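Local coordinates for UPF0141 protein yjdB (Campylobacter jejuni subsp. jejuni HB93-13, PDB 4TN0) that probably transfers phosphoethanolamine to its targets in the periplasm, through a zinc-containing catalytic domain of the alkaline phosphatase-like family, at residues Y33-Y38 / Y46-N51; S205-L210 / S219-L224. All coordinates share one frame; numbering follows the deposited sequence.

Interaction 1 and interaction 2 lie side by side, their centres about 14 Å apart. Interaction 2 is the core contact: helix 205-210 rests on strand 219-224 through aliphatic groups alone. Interaction 1 is partly buried. It joins two turns of one long loop, and its mixed side chains have their polar ends held by residues outside both segments. Tyr33 OH and Tyr223 OH, 2.5 Å apart, form a probable hydrogen bond between the two contacts. Tyr46 and Asp50 of interaction 1 also pack on Ser205 of interaction 2. Helix 186-211 thus touches both the loop and the sheet.

Interaction 1: Y33-Y38 / Y46-N51; sequences YSLGGY and YTKKDN
Leu35 and Lys48 mark the closest approach of the two backbones, with their CA atoms 7.1 Å apart. Neither segment is a regular helix or strand. In 33-38 the chain folds back on itself: Tyr33 O accepts from both Gly36 N and Tyr38 N. Segment 46-51 is a run of turns, closed by bonds such as Lys49 N to Tyr46 O. No hydrogen bond crosses between the segments, so side chains make the contact.

Lys48 is extended beyond CG and runs alongside Leu35, pointing the other way. Its CG meets Leu35 CD2 at 3.9 Å. Its CE then reaches Ser34 OG at 3.8 Å, a packing contact. The ammonium group goes on to a salt bridge with Asp42. Ser34 OG is hydrogen-bonded to the same Asp42, so one carboxylate serves both segments.

Both segments belong to the loop between strands 18-24 and 53-59 of the alkaline phosphatase-like fold. Along the chain, both segments fall between two residues of the zinc site, Glu26 and the phosphothreonine Thr65.

The other branch of Leu35 faces Thr47. The two side chains cross at about a right angle, with Leu35 CD1 3.6 Å from Thr47 OG1. That hydroxyl is hydrogen-bonded to Asp201 of helix 186-211. Leu35 also touches Ile256 on strand 252-259.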
ATOM      1  N   TYR A  33      -3.948  13.217  -4.395  1.00 47.75           N
ATOM      2  CA  TYR A  33      -5.072  12.323  -4.614  1.00 47.55           C
ATOM      3  C   TYR A  33      -6.365  13.142  -4.744  1.00 52.02           C
ATOM      4  O   TYR A  33      -6.686  13.970  -3.886  1.00 48.09           O
ATOM      5  CB  TYR A  33      -5.142  11.276  -3.489  1.00 42.22           C
ATOM      6  CG  TYR A  33      -4.249  10.098  -3.798  1.00 41.75           C
ATOM      7  CD1 TYR A  33      -2.867  10.253  -3.863  1.00 37.18           C
ATOM      8  CD2 TYR A  33      -4.788   8.834  -4.072  1.00 43.45           C
ATOM      9  CE1 TYR A  33      -2.038   9.187  -4.185  1.00 37.32           C
ATOM     10  CE2 TYR A  33      -3.968   7.753  -4.389  1.00 35.75           C
ATOM     11  CZ  TYR A  33      -2.591   7.945  -4.455  1.00 39.31           C
ATOM     12  OH  TYR A  33      -1.758   6.902  -4.767  1.00 41.09           O
ATOM     13  N   SER A  34      -7.040  12.997  -5.880  1.00 49.60           N
ATOM     14  CA  SER A  34      -8.298  13.706  -6.091  1.00 53.38           C
ATOM     15  C   SER A  34      -9.411  13.124  -5.201  1.00 55.31           C
ATOM     16  O   SER A  34     -10.378  13.814  -4.878  1.00 58.87           O
ATOM     17  CB  SER A  34      -8.694  13.682  -7.570  1.00 52.26           C
ATOM     18  OG  SER A  34      -8.714  12.357  -8.088  1.00 56.26           O
ATOM     19  N   LEU A  35      -9.258  11.862  -4.797  1.00 50.39           N
ATOM     20  CA  LEU A  35     -10.132  11.228  -3.800  1.00 50.98           C
ATOM     21  C   LEU A  35     -10.144  12.013  -2.497  1.00 54.46           C
ATOM     22  O   LEU A  35     -11.070  11.895  -1.690  1.00 62.05           O
ATOM     23  CB  LEU A  35      -9.689   9.777  -3.534  1.00 48.25           C
ATOM     24  CG  LEU A  35     -10.175   8.694  -4.513  1.00 48.43           C
ATOM     25  CD1 LEU A  35      -9.323   7.421  -4.446  1.00 38.80           C
ATOM     26  CD2 LEU A  35     -11.643   8.354  -4.310  1.00 51.08           C
ATOM     27  N   GLY A  36      -9.093  12.796  -2.278  1.00 51.75           N
ATOM     28  CA  GLY A  36      -8.957  13.562  -1.054  1.00 52.94           C
ATOM     29  C   GLY A  36      -9.069  15.053  -1.285  1.00 56.55           C
ATOM     30  O   GLY A  36      -8.803  15.840  -0.381  1.00 60.24           O
ATOM     31  N   GLY A  37      -9.459  15.452  -2.491  1.00 52.33           N
ATOM     32  CA  GLY A  37      -9.659  16.864  -2.748  1.00 59.07           C
ATOM     33  C   GLY A  37      -8.568  17.581  -3.526  1.00 62.24           C
ATOM     34  O   GLY A  37      -8.515  18.816  -3.526  1.00 57.60           O
ATOM     35  N   TYR A  38      -7.674  16.821  -4.153  1.00 58.51           N
ATOM     36  CA  TYR A  38      -6.726  17.406  -5.103  1.00 58.62           C
ATOM     37  C   TYR A  38      -7.484  17.794  -6.373  1.00 54.77           C
ATOM     38  O   TYR A  38      -8.230  16.994  -6.924  1.00 61.79           O
ATOM     39  CB  TYR A  38      -5.592  16.417  -5.400  1.00 54.98           C
ATOM     40  CG  TYR A  38      -4.512  16.870  -6.362  1.00 50.31           C
ATOM     41  CD1 TYR A  38      -3.688  17.959  -6.080  1.00 49.04           C
ATOM     42  CD2 TYR A  38      -4.277  16.160  -7.533  1.00 50.39           C
ATOM     43  CE1 TYR A  38      -2.679  18.348  -6.969  1.00 43.56           C
ATOM     44  CE2 TYR A  38      -3.282  16.532  -8.412  1.00 48.50           C
ATOM     45  CZ  TYR A  38      -2.485  17.620  -8.135  1.00 49.49           C
ATOM     46  OH  TYR A  38      -1.502  17.953  -9.051  1.00 44.90           O
ATOM     47  N   TYR A  46     -10.240   6.380 -11.955  1.00 60.10           N
ATOM     48  CA  TYR A  46     -10.717   5.005 -12.079  1.00 59.12           C
ATOM     49  C   TYR A  46     -11.360   4.415 -10.821  1.00 61.07           C
ATOM     50  O   TYR A  46     -12.459   3.856 -10.896  1.00 61.76           O
ATOM     51  CB  TYR A  46      -9.570   4.115 -12.533  1.00 56.97           C
ATOM     52  CG  TYR A  46      -9.101   4.473 -13.913  1.00 60.87           C
ATOM     53  CD1 TYR A  46      -8.048   5.359 -14.102  1.00 58.97           C
ATOM     54  CD2 TYR A  46      -9.736   3.954 -15.036  1.00 58.92           C
ATOM     55  CE1 TYR A  46      -7.628   5.703 -15.372  1.00 60.43           C
ATOM     56  CE2 TYR A  46      -9.319   4.286 -16.319  1.00 57.62           C
ATOM     57  CZ  TYR A  46      -8.266   5.162 -16.484  1.00 64.61           C
ATOM     58  OH  TYR A  46      -7.847   5.504 -17.754  1.00 60.37           O
ATOM     59  N   THR A  47     -10.685   4.513  -9.678  1.00 62.38           N
ATOM     60  CA  THR A  47     -11.237   3.957  -8.442  1.00 60.39           C
ATOM     61  C   THR A  47     -12.370   4.837  -7.892  1.00 62.38           C
ATOM     62  O   THR A  47     -13.103   4.407  -6.998  1.00 63.53           O
ATOM     63  CB  THR A  47     -10.154   3.718  -7.348  1.00 50.58           C
ATOM     64  OG1 THR A  47      -9.436   4.920  -7.085  1.00 52.61           O
ATOM     65  CG2 THR A  47      -9.173   2.650  -7.791  1.00 52.05           C
ATOM     66  N   LYS A  48     -12.521   6.060  -8.408  1.00 61.94           N
ATOM     67  CA  LYS A  48     -13.693   6.867  -8.048  1.00 65.35           C
ATOM     68  C   LYS A  48     -14.974   6.169  -8.497  1.00 67.23           C
ATOM     69  O   LYS A  48     -16.016   6.293  -7.859  1.00 66.31           O
ATOM     70  CB  LYS A  48     -13.650   8.272  -8.663  1.00 60.11           C
ATOM     71  CG  LYS A  48     -13.062   9.357  -7.774  1.00 64.26           C
ATOM     72  CD  LYS A  48     -12.956  10.707  -8.525  1.00 65.77           C
ATOM     73  CE  LYS A  48     -12.450  11.825  -7.621  1.00 59.22           C
ATOM     74  NZ  LYS A  48     -12.467  13.176  -8.271  1.00 61.81           N
ATOM     75  N   LYS A  49     -14.888   5.452  -9.613  1.00 70.36           N
ATOM     76  CA  LYS A  49     -16.038   4.757 -10.178  1.00 67.49           C
ATOM     77  C   LYS A  49     -16.381   3.488  -9.395  1.00 67.92           C
ATOM     78  O   LYS A  49     -17.450   2.911  -9.578  1.00 67.53           O
ATOM     79  CB  LYS A  49     -15.786   4.452 -11.656  1.00 58.90           C
ATOM     80  CG  LYS A  49     -15.629   5.749 -12.454  1.00 63.69           C
ATOM     81  CD  LYS A  49     -15.438   5.546 -13.944  1.00 63.67           C
ATOM     82  CE  LYS A  49     -15.127   6.885 -14.638  1.00 66.92           C
ATOM     83  NZ  LYS A  49     -15.332   6.850 -16.123  1.00 63.22           N
ATOM     84  N   ASP A  50     -15.489   3.070  -8.507  1.00 65.93           N
ATOM     85  CA  ASP A  50     -15.751   1.890  -7.701  1.00 64.26           C
ATOM     86  C   ASP A  50     -16.105   2.303  -6.280  1.00 64.45           C
ATOM     87  O   ASP A  50     -16.245   1.455  -5.396  1.00 63.50           O
ATOM     88  CB  ASP A  50     -14.536   0.961  -7.705  1.00 62.52           C
ATOM     89  CG  ASP A  50     -14.233   0.406  -9.084  1.00 65.00           C
ATOM     90  OD1 ASP A  50     -15.179  -0.051  -9.757  1.00 70.88           O
ATOM     91  OD2 ASP A  50     -13.053   0.425  -9.499  1.00 65.80           O
ATOM     92  N   ASN A  51     -16.270   3.613  -6.085  1.00 64.34           N
ATOM     93  CA  ASN A  51     -16.612   4.203  -4.786  1.00 64.14           C
ATOM     94  C   ASN A  51     -15.752   3.691  -3.619  1.00 69.16           C
ATOM     95  O   ASN A  51     -16.256   3.403  -2.529  1.00 63.78           O
ATOM     96  CB  ASN A  51     -18.095   3.982  -4.492  1.00 70.61           C
ATOM     97  CG  ASN A  51     -18.986   4.514  -5.603  1.00 77.01           C
ATOM     98  OD1 ASN A  51     -19.137   5.730  -5.759  1.00 75.98           O
ATOM     99  ND2 ASN A  51     -19.573   3.607  -6.388  1.00 70.11           N
TER

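Interaction 2: S205-L210 / S219-L224; sequences SEIIKL and SSLFYL
Leu221 on the strand packs against Ile207 and Ile208, neighbours on the helix. All three side chains are buried. The CA atoms of Ile208 and Leu221 are 7.1 Å apart, and no hydrogen bond crosses the contact. The tighter part is at Leu221 CD2, which lies 3.8 Å from Ile208 CG1. Leu221 CD1 meets Ile207 CG2 at 4.1 Å. Leu221 holds its CG opposite the backbone N (chi1 166°), and its forked end touches both isoleucines. It lies roughly perpendicular to each of them.

The outer side of the helix is looser. Lys209 is exposed and Glu206 partly exposed, and neither touches the strand. Their charged ends, Lys209 NZ and Glu206 OE1, are 3.8 Å apart, a long salt bridge.

Helix 186-211 connects strand 146-152 to the parallel strand 218-224, a beta-alpha-beta crossover that passes over strand 18-24 of the mixed sheet. Asp226 and His227 of the zinc site follow just after the end of strand 218-224. Ile207 and Leu221 both touch Val23 on strand 18-24, Ile208 touches Trp258 on strand 252-259, and Ile207 also meets Leu133 of helix 133-139.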
ATOM      1  N   SER A 205      -8.201  -0.309  -9.979  1.00 52.56           N
ATOM      2  CA  SER A 205      -9.553  -0.660 -10.392  1.00 57.29           C
ATOM      3  C   SER A 205      -9.551  -1.941 -11.243  1.00 57.44           C
ATOM      4  O   SER A 205     -10.533  -2.670 -11.242  1.00 63.18           O
ATOM      5  CB  SER A 205     -10.232   0.511 -11.113  1.00 53.35           C
ATOM      6  OG  SER A 205      -9.788   0.638 -12.442  1.00 61.75           O
ATOM      7  N   GLU A 206      -8.456  -2.228 -11.943  1.00 57.40           N
ATOM      8  CA  GLU A 206      -8.304  -3.513 -12.633  1.00 53.67           C
ATOM      9  C   GLU A 206      -8.237  -4.664 -11.640  1.00 57.00           C
ATOM     10  O   GLU A 206      -8.687  -5.774 -11.930  1.00 60.16           O
ATOM     11  CB  GLU A 206      -7.064  -3.517 -13.520  1.00 50.44           C
ATOM     12  CG  GLU A 206      -7.236  -2.724 -14.811  1.00 59.04           C
ATOM     13  CD  GLU A 206      -8.273  -3.313 -15.766  1.00 55.42           C
ATOM     14  OE1 GLU A 206      -8.022  -4.418 -16.292  1.00 55.35           O
ATOM     15  OE2 GLU A 206      -9.317  -2.659 -16.006  1.00 52.14           O
ATOM     16  N   ILE A 207      -7.647  -4.405 -10.480  1.00 58.70           N
ATOM     17  CA  ILE A 207      -7.594  -5.403  -9.417  1.00 60.35           C
ATOM     18  C   ILE A 207      -9.000  -5.640  -8.872  1.00 61.59           C
ATOM     19  O   ILE A 207      -9.431  -6.777  -8.740  1.00 59.76           O
ATOM     20  CB  ILE A 207      -6.636  -4.966  -8.288  1.00 58.43           C
ATOM     21  CG1 ILE A 207      -5.195  -5.252  -8.708  1.00 53.96           C
ATOM     22  CG2 ILE A 207      -6.945  -5.701  -6.964  1.00 56.65           C
ATOM     23  CD1 ILE A 207      -4.174  -4.602  -7.811  1.00 52.68           C
ATOM     24  N   ILE A 208      -9.715  -4.554  -8.597  1.00 59.07           N
ATOM     25  CA  ILE A 208     -11.106  -4.618  -8.179  1.00 57.85           C
ATOM     26  C   ILE A 208     -11.936  -5.370  -9.221  1.00 66.07           C
ATOM     27  O   ILE A 208     -12.788  -6.196  -8.887  1.00 68.24           O
ATOM     28  CB  ILE A 208     -11.692  -3.195  -7.980  1.00 56.80           C
ATOM     29  CG1 ILE A 208     -11.043  -2.498  -6.786  1.00 56.45           C
ATOM     30  CG2 ILE A 208     -13.189  -3.226  -7.771  1.00 61.36           C
ATOM     31  CD1 ILE A 208     -11.616  -1.136  -6.508  1.00 54.83           C
ATOM     32  N   LYS A 209     -11.642  -5.092 -10.491  1.00 68.75           N
ATOM     33  CA  LYS A 209     -12.352  -5.655 -11.641  1.00 68.15           C
ATOM     34  C   LYS A 209     -12.181  -7.166 -11.713  1.00 68.29           C
ATOM     35  O   LYS A 209     -13.084  -7.883 -12.121  1.00 74.76           O
ATOM     36  CB  LYS A 209     -11.832  -4.968 -12.919  1.00 65.70           C
ATOM     37  CG  LYS A 209     -12.319  -5.457 -14.294  1.00 65.92           C
ATOM     38  CD  LYS A 209     -12.240  -4.246 -15.270  1.00 72.01           C
ATOM     39  CE  LYS A 209     -12.045  -4.615 -16.745  1.00 70.26           C
ATOM     40  NZ  LYS A 209     -11.453  -5.963 -16.947  1.00 78.52           N
ATOM     41  N   LEU A 210     -11.022  -7.645 -11.287  1.00 65.47           N
ATOM     42  CA  LEU A 210     -10.764  -9.072 -11.243  1.00 66.71           C
ATOM     43  C   LEU A 210     -11.381  -9.659  -9.974  1.00 71.40           C
ATOM     44  O   LEU A 210     -11.706 -10.849  -9.914  1.00 72.25           O
ATOM     45  CB  LEU A 210      -9.259  -9.353 -11.305  1.00 63.09           C
ATOM     46  CG  LEU A 210      -8.634  -9.247 -12.710  1.00 64.47           C
ATOM     47  CD1 LEU A 210      -7.125  -9.134 -12.616  1.00 50.73           C
ATOM     48  CD2 LEU A 210      -9.033 -10.400 -13.646  1.00 64.03           C
ATOM     49  N   SER A 219     -13.954 -10.665  -0.835  1.00 70.41           N
ATOM     50  CA  SER A 219     -12.720 -10.081  -1.353  1.00 68.12           C
ATOM     51  C   SER A 219     -12.532  -8.650  -0.881  1.00 67.13           C
ATOM     52  O   SER A 219     -13.475  -7.851  -0.838  1.00 65.30           O
ATOM     53  CB  SER A 219     -12.708 -10.124  -2.881  1.00 66.77           C
ATOM     54  OG  SER A 219     -12.710 -11.464  -3.353  1.00 71.77           O
ATOM     55  N   SER A 220     -11.295  -8.333  -0.525  1.00 65.90           N
ATOM     56  CA  SER A 220     -10.946  -6.968  -0.172  1.00 64.57           C
ATOM     57  C   SER A 220      -9.648  -6.521  -0.839  1.00 59.54           C
ATOM     58  O   SER A 220      -8.723  -7.324  -1.043  1.00 53.84           O
ATOM     59  CB  SER A 220     -10.832  -6.831   1.339  1.00 60.96           C
ATOM     60  OG  SER A 220     -12.063  -7.157   1.952  1.00 67.88           O
ATOM     61  N   LEU A 221      -9.607  -5.240  -1.201  1.00 57.56           N
ATOM     62  CA  LEU A 221      -8.377  -4.581  -1.621  1.00 48.00           C
ATOM     63  C   LEU A 221      -7.963  -3.519  -0.602  1.00 52.62           C
ATOM     64  O   LEU A 221      -8.762  -2.641  -0.231  1.00 48.39           O
ATOM     65  CB  LEU A 221      -8.538  -3.951  -3.002  1.00 52.85           C
ATOM     66  CG  LEU A 221      -7.440  -2.958  -3.411  1.00 51.42           C
ATOM     67  CD1 LEU A 221      -6.101  -3.655  -3.540  1.00 43.47           C
ATOM     68  CD2 LEU A 221      -7.808  -2.273  -4.724  1.00 56.51           C
ATOM     69  N   PHE A 222      -6.720  -3.611  -0.132  1.00 46.73           N
ATOM     70  CA  PHE A 222      -6.151  -2.536   0.667  1.00 44.96           C
ATOM     71  C   PHE A 222      -4.859  -2.061   0.027  1.00 46.80           C
ATOM     72  O   PHE A 222      -3.940  -2.864  -0.224  1.00 41.80           O
ATOM     73  CB  PHE A 222      -5.902  -2.955   2.122  1.00 40.02           C
ATOM     74  CG  PHE A 222      -5.549  -1.797   3.015  1.00 41.54           C
ATOM     75  CD1 PHE A 222      -6.393  -0.707   3.109  1.00 40.24           C
ATOM     76  CD2 PHE A 222      -4.368  -1.785   3.731  1.00 38.65           C
ATOM     77  CE1 PHE A 222      -6.065   0.378   3.900  1.00 40.86           C
ATOM     78  CE2 PHE A 222      -4.044  -0.727   4.525  1.00 36.03           C
ATOM     79  CZ  PHE A 222      -4.894   0.366   4.615  1.00 39.18           C
ATOM     80  N   TYR A 223      -4.831  -0.761  -0.282  1.00 45.72           N
ATOM     81  CA  TYR A 223      -3.680  -0.106  -0.907  1.00 44.33           C
ATOM     82  C   TYR A 223      -3.143   1.027  -0.038  1.00 43.63           C
ATOM     83  O   TYR A 223      -3.910   1.887   0.410  1.00 43.19           O
ATOM     84  CB  TYR A 223      -4.056   0.443  -2.291  1.00 46.57           C
ATOM     85  CG  TYR A 223      -3.148   1.555  -2.812  1.00 45.16           C
ATOM     86  CD1 TYR A 223      -3.549   2.885  -2.756  1.00 43.03           C
ATOM     87  CD2 TYR A 223      -1.899   1.275  -3.374  1.00 43.07           C
ATOM     88  CE1 TYR A 223      -2.744   3.901  -3.229  1.00 43.63           C
ATOM     89  CE2 TYR A 223      -1.071   2.310  -3.846  1.00 40.26           C
ATOM     90  CZ  TYR A 223      -1.512   3.616  -3.773  1.00 39.68           C
ATOM     91  OH  TYR A 223      -0.732   4.658  -4.223  1.00 39.23           O
ATOM     92  N   LEU A 224      -1.832   1.034   0.188  1.00 40.37           N
ATOM     93  CA  LEU A 224      -1.183   2.189   0.827  1.00 42.25           C
ATOM     94  C   LEU A 224       0.231   2.387   0.289  1.00 38.38           C
ATOM     95  O   LEU A 224       0.883   1.445  -0.169  1.00 34.99           O
ATOM     96  CB  LEU A 224      -1.125   2.053   2.357  1.00 35.84           C
ATOM     97  CG  LEU A 224      -0.233   1.003   3.018  1.00 39.79           C
ATOM     98  CD1 LEU A 224      -0.246   1.226   4.527  1.00 41.73           C
ATOM     99  CD2 LEU A 224      -0.645  -0.428   2.683  1.00 37.51           C
TER